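Local structure of YfkN protein (Bacillus subtilis subsp. subtilis, 3GVE) at residues A[16-21]-A[60-65]; A[94-99]-A[125-130]; A[284-289]-A[308-313]. The protein belongs to the calcineurin-like phosphoesterase family and holds a manganese and a magnesium ion side by side in its metal site. All coordinates share one frame; numbering follows the deposited sequence. Where two conformers were deposited one is given.

Interaction 1. Residues A[16-21]-A[60-65]. With MN (manganese (II) ion), chain C; MG (magnesium ion), chain D.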
ATOM      1  N   ALA A  16     -21.916  -2.011   4.013  1.00  8.02           N
ATOM      2  CA  ALA A  16     -20.932  -0.925   3.915  1.00  7.81           C
ATOM      3  C   ALA A  16     -19.592  -1.334   3.343  1.00  7.05           C
ATOM      4  O   ALA A  16     -19.025  -2.364   3.746  1.00  7.92           O
ATOM      5  CB  ALA A  16     -20.702  -0.290   5.292  1.00  8.84           C
ATOM      6  N   THR A  17     -19.073  -0.498   2.436  1.00  7.65           N
ATOM      7  CA  THR A  17     -17.663  -0.661   1.991  1.00  7.52           C
ATOM      8  C   THR A  17     -16.855   0.501   2.507  1.00  7.50           C
ATOM      9  O   THR A  17     -17.421   1.601   2.871  1.00  7.87           O
ATOM     10  CB  THR A  17     -17.595  -0.746   0.462  1.00  7.85           C
ATOM     11  OG1 THR A  17     -18.336   0.361  -0.124  1.00  8.67           O
ATOM     12  CG2 THR A  17     -18.191  -2.040  -0.023  1.00  8.33           C
ATOM     13  N   THR A  18     -15.560   0.309   2.637  1.00  7.51           N
ATOM     14  CA  THR A  18     -14.666   1.393   3.010  1.00  7.57           C
ATOM     15  C   THR A  18     -13.279   1.179   2.427  1.00  7.41           C
ATOM     16  O   THR A  18     -12.851   0.059   2.236  1.00  8.05           O
ATOM     17  CB  THR A  18     -14.551   1.554   4.568  1.00  7.75           C
ATOM     18  OG1 THR A  18     -13.997   2.845   4.894  1.00  8.11           O
ATOM     19  CG2 THR A  18     -13.698   0.440   5.195  1.00  8.59           C
ATOM     20  N   ASP A  19     -12.579   2.276   2.187  1.00  7.25           N
ATOM     21  CA  ASP A  19     -11.182   2.229   1.773  1.00  7.43           C
ATOM     22  C   ASP A  19     -10.957   1.291   0.573  1.00  7.71           C
ATOM     23  O   ASP A  19      -9.982   0.573   0.490  1.00  7.86           O
ATOM     24  CB  ASP A  19     -10.269   1.890   2.971  1.00  7.51           C
ATOM     25  CG  ASP A  19     -10.267   2.992   4.017  1.00  7.56           C
ATOM     26  OD1 ASP A  19      -9.412   3.896   3.917  1.00  8.70           O
ATOM     27  OD2 ASP A  19     -11.128   2.948   4.926  1.00  7.58           O
ATOM     28  N   ILE A  20     -11.831   1.370  -0.448  0.50  8.02           N
ATOM     29  CA  ILE A  20     -11.777   0.530  -1.656  0.50  8.37           C
ATOM     30  C   ILE A  20     -10.546   0.914  -2.476  0.50  8.29           C
ATOM     31  O   ILE A  20      -9.930   0.049  -3.109  0.50  8.97           O
ATOM     32  CB  ILE A  20     -13.104   0.688  -2.461  0.50  8.77           C
ATOM     33  CG1 ILE A  20     -14.232  -0.007  -1.757  0.50 10.08           C
ATOM     34  CG2 ILE A  20     -12.939   0.116  -3.845  0.50  9.54           C
ATOM     35  CD1 ILE A  20     -14.187  -1.350  -1.612  0.50 12.43           C
ATOM     36  N   HIS A  21     -10.206   2.189  -2.463  1.00  8.29           N
ATOM     37  CA  HIS A  21      -8.988   2.745  -3.047  1.00  8.68           C
ATOM     38  C   HIS A  21      -8.882   2.385  -4.538  1.00  8.72           C
ATOM     39  O   HIS A  21      -7.843   1.968  -5.030  1.00  9.26           O
ATOM     40  CB  HIS A  21      -7.747   2.306  -2.241  1.00  8.78           C
ATOM     41  CG  HIS A  21      -7.514   3.126  -1.007  1.00  8.65           C
ATOM     42  ND1 HIS A  21      -7.140   4.447  -1.060  1.00  9.40           N
ATOM     43  CD2 HIS A  21      -7.625   2.820   0.307  1.00  8.91           C
ATOM     44  CE1 HIS A  21      -7.017   4.915   0.168  1.00  9.53           C
ATOM     45  NE2 HIS A  21      -7.313   3.954   1.019  1.00  9.16           N
ATOM     46  N   VAL A  60     -23.943   1.551   1.578  1.00  6.99           N
ATOM     47  CA  VAL A  60     -23.188   2.801   1.741  1.00  7.21           C
ATOM     48  C   VAL A  60     -21.696   2.583   1.578  1.00  6.60           C
ATOM     49  O   VAL A  60     -21.177   1.521   1.857  1.00  7.70           O
ATOM     50  CB  VAL A  60     -23.467   3.456   3.126  1.00  7.66           C
ATOM     51  CG1 VAL A  60     -24.976   3.716   3.283  1.00  8.96           C
ATOM     52  CG2 VAL A  60     -22.961   2.587   4.269  1.00  9.42           C
ATOM     53  N   ASP A  61     -21.025   3.618   1.109  1.00  7.49           N
ATOM     54  CA  ASP A  61     -19.563   3.614   1.049  1.00  7.61           C
ATOM     55  C   ASP A  61     -18.992   4.642   2.006  1.00  6.96           C
ATOM     56  O   ASP A  61     -19.552   5.714   2.164  1.00  8.09           O
ATOM     57  CB  ASP A  61     -19.056   3.922  -0.352  1.00  8.64           C
ATOM     58  CG  ASP A  61     -17.553   3.799  -0.443  1.00  7.80           C
ATOM     59  OD1 ASP A  61     -17.030   2.673  -0.387  1.00  8.98           O
ATOM     60  OD2 ASP A  61     -16.899   4.832  -0.509  1.00  8.34           O
ATOM     61  N   ASN A  62     -17.861   4.303   2.612  1.00  6.73           N
ATOM     62  CA  ASN A  62     -17.256   5.151   3.634  1.00  7.43           C
ATOM     63  C   ASN A  62     -16.034   5.982   3.237  1.00  7.50           C
ATOM     64  O   ASN A  62     -15.359   6.512   4.106  1.00  8.11           O
ATOM     65  CB  ASN A  62     -16.928   4.301   4.867  1.00  8.03           C
ATOM     66  CG  ASN A  62     -16.983   5.104   6.165  1.00  8.24           C
ATOM     67  OD1 ASN A  62     -17.866   5.931   6.355  1.00  9.61           O
ATOM     68  ND2 ASN A  62     -16.033   4.832   7.074  1.00  8.75           N
ATOM     69  N   GLY A  63     -15.774   6.113   1.935  1.00  7.85           N
ATOM     70  CA  GLY A  63     -14.699   6.972   1.460  1.00  8.27           C
ATOM     71  C   GLY A  63     -13.357   6.278   1.261  1.00  7.61           C
ATOM     72  O   GLY A  63     -13.233   5.081   1.455  1.00  7.90           O
ATOM     73  N   ASP A  64     -12.351   7.058   0.870  1.00  7.53           N
ATOM     74  CA  ASP A  64     -11.077   6.543   0.314  1.00  7.97           C
ATOM     75  C   ASP A  64     -11.407   5.563  -0.831  1.00  7.85           C
ATOM     76  O   ASP A  64     -10.983   4.414  -0.856  1.00  8.67           O
ATOM     77  CB  ASP A  64     -10.176   5.906   1.391  1.00  7.65           C
ATOM     78  CG  ASP A  64      -9.234   6.903   2.029  1.00  7.76           C
ATOM     79  OD1 ASP A  64      -9.439   8.116   1.819  1.00  8.81           O
ATOM     80  OD2 ASP A  64      -8.322   6.447   2.755  1.00  8.50           O
ATOM     81  N   LEU A  65     -12.193   6.073  -1.771  1.00  7.92           N
ATOM     82  CA  LEU A  65     -12.799   5.304  -2.857  1.00  8.12           C
ATOM     83  C   LEU A  65     -12.158   5.534  -4.235  1.00  8.29           C
ATOM     84  O   LEU A  65     -11.926   4.591  -4.965  1.00  9.13           O
ATOM     85  CB  LEU A  65     -14.291   5.643  -2.927  1.00  8.68           C
ATOM     86  CG  LEU A  65     -15.045   5.119  -4.152  1.00  8.58           C
ATOM     87  CD1 LEU A  65     -15.142   3.616  -4.102  1.00  9.33           C
ATOM     88  CD2 LEU A  65     -16.456   5.762  -4.222  1.00  9.60           C
TER
HETATM   89 MN    MN C 402      -7.442   4.397   3.206  1.00  9.50          MN
HETATM   90 MG    MG D 403      -8.286   7.406   4.979  1.00  8.74          MG
HETATM   91  O   HOH W   1     -14.235   3.074  -0.379  1.00  9.22           O
HETATM   92  O   HOH W   2      -6.948   5.370   5.121  1.00  9.99           O
HETATM   93  O   HOH W   3      -5.361   5.173   2.870  1.00 11.75           O
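Asp64 OD2 is gripped by two metals, manganese at 2.3 Å and magnesium at 2.4 Å, while Asp19 OD1 and His21 NE2 bind the manganese alone. This is the two-metal centre of the calcineurin-like phosphoesterase fold, with ligands on loops following two parallel strands. A water also bridges the ions; His251 completes the manganese site, Asn108, His216 and His249 the magnesium site, and the Asp64 carboxylate has a further partner in His109. Asp19 and Asp64 run side by side with their carboxylate planes 87° apart, and Asp19 OD1 and Asp64 OD2 come within 3.0 Å as ligands of the same manganese, whose charge would be expected to offset their repulsion. The His21 ring has Asp64 O over the centre of one face, and its ND1 is held by Gln67.

Behind the metals, Thr17 N bonds to Val60 O, and Asn62 N, just past the strand, to Thr17 O. Farther on, Gly63 O takes the N-H of Asp19 and Asp64 O that of His21, so backbone bonds hold together the turns that carry the ligands. With CG anti to its backbone N (chi1 -175°), Asp61 offers the anti lone pair of OD1 to Thr17 OG1 at 2.7 Å. Its OD2 closes an Asx turn on Gly63 N. One water accepts from Ile20 N and donates to Asp61 OD1, at 2.8 Å, and to Gly63 O.

Interaction 2. Residues A[94-99]-A[125-130]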
ATOM      1  N   SER A  94     -19.569   5.405 -11.748  1.00  9.67           N
ATOM      2  CA  SER A  94     -20.462   4.540 -12.583  1.00 10.18           C
ATOM      3  C   SER A  94     -20.662   3.178 -11.993  1.00  8.56           C
ATOM      4  O   SER A  94     -21.773   2.647 -12.062  1.00  9.88           O
ATOM      5  CB  SER A  94     -19.932   4.397 -13.991  1.00 12.47           C
ATOM      6  OG  SER A  94     -19.744   5.658 -14.610  1.00 15.57           O
ATOM      7  N   VAL A  95     -19.609   2.595 -11.421  1.00  8.92           N
ATOM      8  CA  VAL A  95     -19.766   1.288 -10.754  1.00  8.73           C
ATOM      9  C   VAL A  95     -20.699   1.377  -9.539  1.00  8.25           C
ATOM     10  O   VAL A  95     -21.580   0.566  -9.315  1.00  9.25           O
ATOM     11  CB  VAL A  95     -18.392   0.698 -10.318  1.00  9.26           C
ATOM     12  CG1 VAL A  95     -18.556  -0.546  -9.524  1.00 10.21           C
ATOM     13  CG2 VAL A  95     -17.544   0.387 -11.592  1.00  9.98           C
HETATM   14  N   MSE A  96     -20.491   2.413  -8.730  1.00  8.87           N
HETATM   15  CA  MSE A  96     -21.306   2.644  -7.525  1.00  8.24           C
HETATM   16  C   MSE A  96     -22.796   2.867  -7.871  1.00  8.51           C
HETATM   17  O   MSE A  96     -23.679   2.422  -7.186  1.00  9.38           O
HETATM   18  CB  MSE A  96     -20.778   3.837  -6.699  1.00  8.99           C
HETATM   19  CG  MSE A  96     -19.264   3.827  -6.419  1.00  9.68           C
HETATM   20 SE   MSE A  96     -18.517   2.161  -5.722  0.75 11.79          SE
HETATM   21  CE  MSE A  96     -18.788   2.477  -3.800  1.00 11.02           C
ATOM     22  N   ASN A  97     -23.031   3.533  -8.995  1.00  8.72           N
ATOM     23  CA  ASN A  97     -24.350   3.827  -9.515  1.00  9.29           C
ATOM     24  C   ASN A  97     -24.994   2.488  -9.932  1.00  9.32           C
ATOM     25  O   ASN A  97     -26.141   2.193  -9.646  1.00 10.34           O
ATOM     26  CB  ASN A  97     -24.303   4.782 -10.706  1.00  9.81           C
ATOM     27  CG  ASN A  97     -24.085   6.250 -10.280  1.00 10.23           C
ATOM     28  OD1 ASN A  97     -24.205   6.601  -9.100  1.00 10.21           O
ATOM     29  ND2 ASN A  97     -23.807   7.079 -11.250  1.00 10.60           N
ATOM     30  N   ALA A  98     -24.201   1.670 -10.617  1.00  9.68           N
ATOM     31  CA  ALA A  98     -24.679   0.379 -11.115  1.00 10.30           C
ATOM     32  C   ALA A  98     -25.028  -0.573  -9.973  1.00 10.61           C
ATOM     33  O   ALA A  98     -25.936  -1.361 -10.092  1.00 11.39           O
ATOM     34  CB  ALA A  98     -23.662  -0.250 -12.059  1.00 10.86           C
ATOM     35  N   LEU A  99     -24.297  -0.486  -8.870  1.00  9.80           N
ATOM     36  CA  LEU A  99     -24.555  -1.293  -7.668  1.00 10.25           C
ATOM     37  C   LEU A  99     -25.635  -0.672  -6.774  1.00 10.38           C
ATOM     38  O   LEU A  99     -25.985  -1.217  -5.738  1.00 10.80           O
ATOM     39  CB  LEU A  99     -23.268  -1.470  -6.860  1.00 10.30           C
ATOM     40  CG  LEU A  99     -22.174  -2.342  -7.478  1.00 10.89           C
ATOM     41  CD1 LEU A  99     -20.921  -2.352  -6.622  1.00 11.59           C
ATOM     42  CD2 LEU A  99     -22.700  -3.768  -7.664  1.00 11.67           C
ATOM     43  N   ALA A 125     -22.680  11.050  -9.214  1.00 10.04           N
ATOM     44  CA  ALA A 125     -23.296  10.041  -8.374  1.00 10.17           C
ATOM     45  C   ALA A 125     -24.794  10.170  -8.378  1.00 10.01           C
ATOM     46  O   ALA A 125     -25.345  11.332  -8.195  1.00 11.37           O
ATOM     47  CB  ALA A 125     -22.747  10.140  -6.994  1.00 11.02           C
ATOM     48  N   ASP A 126     -25.490   9.060  -8.468  1.00  9.59           N
ATOM     49  CA  ASP A 126     -26.939   9.035  -8.405  1.00 11.20           C
ATOM     50  C   ASP A 126     -27.376   9.195  -6.968  1.00 12.11           C
ATOM     51  O   ASP A 126     -28.492   9.500  -6.712  1.00 15.59           O
ATOM     52  CB  ASP A 126     -27.478   7.702  -8.928  1.00 12.82           C
ATOM     53  CG  ASP A 126     -27.333   7.542 -10.397  1.00 14.85           C
ATOM     54  OD1 ASP A 126     -27.160   8.492 -11.105  1.00 16.32           O
ATOM     55  OD2 ASP A 126     -27.403   6.365 -10.792  1.00 15.41           O
ATOM     56  N   PHE A 127     -26.459   8.938  -6.050  1.00 11.60           N
ATOM     57  CA  PHE A 127     -26.733   8.935  -4.623  1.00 11.63           C
ATOM     58  C   PHE A 127     -26.015  10.108  -3.968  1.00 10.61           C
ATOM     59  O   PHE A 127     -25.061  10.611  -4.494  1.00 11.13           O
ATOM     60  CB  PHE A 127     -26.252   7.615  -4.008  1.00 12.12           C
ATOM     61  CG  PHE A 127     -24.827   7.273  -4.361  1.00 11.01           C
ATOM     62  CD1 PHE A 127     -23.800   7.658  -3.535  1.00 10.79           C
ATOM     63  CD2 PHE A 127     -24.519   6.616  -5.540  1.00 10.61           C
ATOM     64  CE1 PHE A 127     -22.493   7.368  -3.863  1.00  9.99           C
ATOM     65  CE2 PHE A 127     -23.217   6.328  -5.885  1.00 10.01           C
ATOM     66  CZ  PHE A 127     -22.194   6.683  -5.052  1.00  9.84           C
ATOM     67  N   PRO A 128     -26.485  10.502  -2.797  1.00 10.49           N
ATOM     68  CA  PRO A 128     -25.849  11.603  -2.068  1.00 10.60           C
ATOM     69  C   PRO A 128     -24.483  11.210  -1.502  1.00  9.42           C
ATOM     70  O   PRO A 128     -24.323  10.128  -0.966  1.00 10.24           O
ATOM     71  CB  PRO A 128     -26.816  11.857  -0.905  1.00 12.70           C
ATOM     72  CG  PRO A 128     -27.574  10.565  -0.746  1.00 15.04           C
ATOM     73  CD  PRO A 128     -27.711  10.033  -2.135  1.00 12.76           C
ATOM     74  N   ILE A 129     -23.531  12.118  -1.626  1.00  9.89           N
ATOM     75  CA  ILE A 129     -22.216  12.001  -1.003  1.00  9.59           C
ATOM     76  C   ILE A 129     -22.149  13.132   0.019  1.00  9.31           C
ATOM     77  O   ILE A 129     -22.218  14.292  -0.327  1.00 11.30           O
ATOM     78  CB  ILE A 129     -21.107  12.058  -2.067  1.00 10.30           C
ATOM     79  CG1 ILE A 129     -21.208  10.803  -2.940  1.00 11.93           C
ATOM     80  CG2 ILE A 129     -19.749  12.124  -1.414  1.00 10.88           C
ATOM     81  CD1 ILE A 129     -20.277  10.795  -4.163  1.00 12.54           C
ATOM     82  N   VAL A 130     -22.072  12.770   1.283  1.00  8.45           N
ATOM     83  CA  VAL A 130     -22.248  13.734   2.354  1.00  8.53           C
ATOM     84  C   VAL A 130     -20.953  13.955   3.121  1.00  7.92           C
ATOM     85  O   VAL A 130     -20.125  13.063   3.237  1.00  9.06           O
ATOM     86  CB  VAL A 130     -23.387  13.298   3.335  1.00 10.10           C
ATOM     87  CG1 VAL A 130     -24.753  13.356   2.607  1.00 11.04           C
ATOM     88  CG2 VAL A 130     -23.137  11.887   3.894  1.00 10.16           C
TER
HETATM   89  O   HOH W   4     -27.801   4.184  -9.014  1.00 15.08           O
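Asn97, near the end of helix 91-98, reaches across to the turn at Ala125, Asp126 and Phe127, and its side chain can be followed atom by atom as an example of how one amide ties a helix to a loop. Asn97 CB lies 3.5 Å from Asp126 OD2. CG stands anti to the carbonyl carbon of its own residue, beside the backbone N, and meets the Asp126 carboxylate with the two flat groups stacked, their planes only 5° apart; Asn97 CG and Asp126 OD2 are 3.4 Å from each other. At the tip the two branches divide the work. Asn97 OD1 accepts from Asp126 N at 2.8 Å in a nearly straight bond, 170° at the hydrogen, although the donor is tilted 35° from the carbonyl plane. Asn97 OD1 also passes 3.4 Å from Phe127 CE2, the amide and ring planes steeply turned against each other. ND2 turns to Gly124 O.

Beside this polar patch, Met96 CB, of a selenomethionine, packs on Phe127 CZ at 3.6 Å, while the bent remainder of its chain leads away from the turn. Ala125 CB lies over the centre of one face of the Phe127 ring. Beyond Phe127 the chain runs into a short, weakly bonded strand at about 129-130, parallel to strand 104-105.

A water donates to both Asn97 O and Asp126 OD2, linking the helix carbonyl to the carboxylate. Accepting from Asp126 N and donating to Gly124 O, the Asn97 amide is held in one orientation and ties the loop to the helix by direction-specific bonds, to which Met96 and Phe127 add apolar contact.

Interaction 3. Residues A[284-289]-A[308-313]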
ATOM      1  N   GLY A 284     -11.941  -3.679  -0.348  1.00  9.57           N
ATOM      2  CA  GLY A 284     -13.044  -4.594  -0.570  1.00  9.32           C
ATOM      3  C   GLY A 284     -12.841  -5.985  -0.002  1.00  9.47           C
ATOM      4  O   GLY A 284     -13.562  -6.879  -0.350  1.00  9.46           O
ATOM      5  N   LYS A 285     -11.878  -6.159   0.895  1.00 10.24           N
ATOM      6  CA  LYS A 285     -11.597  -7.478   1.483  1.00 10.11           C
ATOM      7  C   LYS A 285     -12.690  -8.023   2.420  1.00 10.16           C
ATOM      8  O   LYS A 285     -12.778  -9.215   2.650  1.00 10.57           O
ATOM      9  CB  LYS A 285     -10.233  -7.470   2.189  1.00 11.48           C
ATOM     10  CG  LYS A 285      -9.040  -7.300   1.226  1.00 13.73           C
ATOM     11  CD  LYS A 285      -7.726  -7.081   1.982  1.00 16.39           C
ATOM     12  CE  LYS A 285      -6.538  -6.858   1.041  1.00 18.53           C
ATOM     13  NZ  LYS A 285      -5.303  -6.651   1.851  1.00 20.09           N
ATOM     14  N   TYR A 286     -13.514  -7.122   2.936  1.00  9.67           N
ATOM     15  CA  TYR A 286     -14.634  -7.451   3.805  1.00  9.19           C
ATOM     16  C   TYR A 286     -15.798  -6.535   3.436  1.00  8.57           C
ATOM     17  O   TYR A 286     -15.588  -5.451   2.901  1.00  9.26           O
ATOM     18  CB  TYR A 286     -14.265  -7.199   5.264  1.00 10.13           C
ATOM     19  CG  TYR A 286     -13.414  -8.255   5.917  1.00 10.65           C
ATOM     20  CD1 TYR A 286     -13.960  -9.127   6.837  1.00 11.38           C
ATOM     21  CD2 TYR A 286     -12.066  -8.357   5.638  1.00 11.40           C
ATOM     22  CE1 TYR A 286     -13.176 -10.098   7.461  1.00 12.87           C
ATOM     23  CE2 TYR A 286     -11.281  -9.323   6.255  1.00 12.55           C
ATOM     24  CZ  TYR A 286     -11.846 -10.178   7.156  1.00 13.39           C
ATOM     25  OH  TYR A 286     -11.065 -11.137   7.767  1.00 16.62           O
ATOM     26  N   LEU A 287     -17.007  -6.994   3.721  1.00  8.77           N
ATOM     27  CA  LEU A 287     -18.206  -6.164   3.691  1.00  8.66           C
ATOM     28  C   LEU A 287     -18.667  -5.955   5.139  1.00  8.86           C
ATOM     29  O   LEU A 287     -18.704  -6.890   5.925  1.00  9.62           O
ATOM     30  CB  LEU A 287     -19.313  -6.877   2.929  1.00  9.28           C
ATOM     31  CG  LEU A 287     -20.607  -6.080   2.757  1.00  9.72           C
ATOM     32  CD1 LEU A 287     -20.358  -4.877   1.862  1.00  9.89           C
ATOM     33  CD2 LEU A 287     -21.708  -6.978   2.189  1.00 11.16           C
ATOM     34  N   GLY A 288     -19.032  -4.726   5.479  1.00  8.00           N
ATOM     35  CA  GLY A 288     -19.614  -4.442   6.783  1.00  8.35           C
ATOM     36  C   GLY A 288     -21.112  -4.674   6.734  1.00  7.99           C
ATOM     37  O   GLY A 288     -21.756  -4.373   5.752  1.00  8.51           O
ATOM     38  N   VAL A 289     -21.653  -5.188   7.828  1.00  8.69           N
ATOM     39  CA  VAL A 289     -23.076  -5.509   7.910  1.00  9.31           C
ATOM     40  C   VAL A 289     -23.590  -5.087   9.272  1.00  9.25           C
ATOM     41  O   VAL A 289     -23.156  -5.605  10.275  1.00 10.74           O
ATOM     42  CB  VAL A 289     -23.341  -7.034   7.695  1.00 10.95           C
ATOM     43  CG1 VAL A 289     -24.836  -7.334   7.736  1.00 12.51           C
ATOM     44  CG2 VAL A 289     -22.733  -7.507   6.382  1.00 11.77           C
ATOM     45  N   GLY A 308     -23.285  -5.393  14.787  1.00 10.34           N
ATOM     46  CA  GLY A 308     -22.300  -5.096  13.751  1.00  9.61           C
ATOM     47  C   GLY A 308     -21.458  -6.312  13.478  1.00  9.19           C
ATOM     48  O   GLY A 308     -20.939  -6.931  14.444  1.00 10.96           O
ATOM     49  N   SER A 309     -21.258  -6.655  12.230  1.00  9.67           N
ATOM     50  CA  SER A 309     -20.414  -7.775  11.853  1.00 10.13           C
ATOM     51  C   SER A 309     -19.713  -7.491  10.559  1.00  9.13           C
ATOM     52  O   SER A 309     -20.088  -6.532   9.831  1.00  9.01           O
ATOM     53  CB  SER A 309     -21.283  -9.039  11.700  1.00 12.50           C
ATOM     54  OG  SER A 309     -22.265  -8.943  10.741  1.00 15.13           O
ATOM     55  N   ILE A 310     -18.655  -8.208  10.272  1.00  9.42           N
ATOM     56  CA  ILE A 310     -17.995  -8.057   8.988  1.00  9.35           C
ATOM     57  C   ILE A 310     -17.860  -9.445   8.398  1.00  9.68           C
ATOM     58  O   ILE A 310     -17.765 -10.412   9.117  1.00 11.24           O
ATOM     59  CB  ILE A 310     -16.628  -7.360   9.102  1.00  9.84           C
ATOM     60  CG1 ILE A 310     -15.748  -8.064  10.154  1.00 11.22           C
ATOM     61  CG2 ILE A 310     -16.805  -5.872   9.464  1.00 10.46           C
ATOM     62  CD1 ILE A 310     -14.335  -7.510  10.238  1.00 11.80           C
ATOM     63  N   GLU A 311     -17.855  -9.529   7.079  1.00 10.11           N
ATOM     64  CA  GLU A 311     -17.751 -10.815   6.388  1.00 10.94           C
ATOM     65  C   GLU A 311     -16.660 -10.704   5.354  1.00 10.03           C
ATOM     66  O   GLU A 311     -16.638  -9.773   4.588  1.00  9.82           O
ATOM     67  CB  GLU A 311     -19.084 -11.162   5.725  1.00 13.79           C
ATOM     68  CG  GLU A 311     -19.038 -12.472   4.945  1.00 18.71           C
ATOM     69  CD  GLU A 311     -20.398 -12.946   4.459  1.00 25.31           C
ATOM     70  OE1 GLU A 311     -21.300 -12.135   4.215  1.00 28.22           O
ATOM     71  OE2 GLU A 311     -20.533 -14.152   4.298  1.00 28.45           O
ATOM     72  N   SER A 312     -15.758 -11.672   5.341  1.00 11.17           N
ATOM     73  CA  SER A 312     -14.669 -11.706   4.371  1.00 12.04           C
ATOM     74  C   SER A 312     -15.113 -12.197   2.997  1.00 11.27           C
ATOM     75  O   SER A 312     -15.986 -13.026   2.887  1.00 12.57           O
ATOM     76  CB  SER A 312     -13.559 -12.649   4.864  1.00 13.65           C
ATOM     77  OG  SER A 312     -14.050 -13.965   5.011  1.00 15.90           O
ATOM     78  N   ILE A 313     -14.476 -11.685   1.949  1.00 11.29           N
ATOM     79  CA  ILE A 313     -14.673 -12.258   0.615  1.00 12.25           C
ATOM     80  C   ILE A 313     -13.973 -13.610   0.538  1.00 13.64           C
ATOM     81  O   ILE A 313     -14.411 -14.492  -0.168  1.00 14.90           O
ATOM     82  CB  ILE A 313     -14.212 -11.336  -0.541  1.00 11.43           C
ATOM     83  CG1 ILE A 313     -12.735 -10.963  -0.429  1.00 11.72           C
ATOM     84  CG2 ILE A 313     -15.097 -10.099  -0.594  1.00 11.89           C
ATOM     85  CD1 ILE A 313     -12.168 -10.276  -1.668  1.00 13.05           C
TER
HETATM   86  O   HOH W   5     -24.520  -7.819  11.629  1.00 14.33           O
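Tyr286 and Ser312 face each other as a non-hydrogen-bonded pair in an antiparallel β-hairpin, strands 286-297 and 300-312, at the edge of a four-stranded mixed sheet. The axes of 286-289 and 308-312 approach to 4.5 Å, their directions 156° apart.

Backbone hydrogen bonds form the frame. Leu287 with Glu311 and Val289 with Ser309 are hydrogen-bonded pairs, each joined by two reciprocal N-H···O=C bonds, and Ile313 N extends the ladder to Lys285 O at 3.1 Å, its N-H standing above the carbonyl plane.

Aromatic and apolar contacts occupy the face of Tyr286, Ile310 and Ser312. Ser312 CB makes a CH-π contact over the Tyr286 ring, 3.9 Å from its centroid, while Ile310 CD1 meets Tyr286 CD1 at 3.8 Å. CG1 of Ile310 lies between its backbone N and carbonyl carbon (chi1 52°), which brings Ile310 CG1 to 3.9 Å from Tyr286 CD1. Ile310 CG2 comes against Gly288 CA at 4.1 Å. Lys33 of the second subunit also packs on Tyr286.

Polar groups and helix contacts mark the other face. Leu287 and Val289 pack on helix 40-53, and Glu311 reaches the same helix through a salt bridge to Lys49 and a hydrogen bond to His50.

Chemically the hairpin is two-sided: carbon contacts around the Tyr286 ring carry one face, while the other is held to its helix by both apolar packing and ionic bonding.

Overall arrangement
Interaction 1 lies between the other two, its centre about 12 Å from each of theirs, whereas the centres of interactions 2 and 3 are about 20 Å apart and their nearest atoms about 9 Å. With interaction 3 it shares a sheet: strand 9-17 runs beside strand 286-297, Ala16 O lies 2.9 Å from Gly288 N in a probable hydrogen bond, and Leu287 CD1 packs near Thr17 CG2. With interaction 2 the link is selenomethionine Met96, whose CE reaches Asp61 CB at 3.7 Å and Leu65 CD1 at 3.8 Å. Interaction 1 supplies metal ligands directly; the Met96 side chain and Gly284 lie well back, about 13 and 11 Å from the manganese.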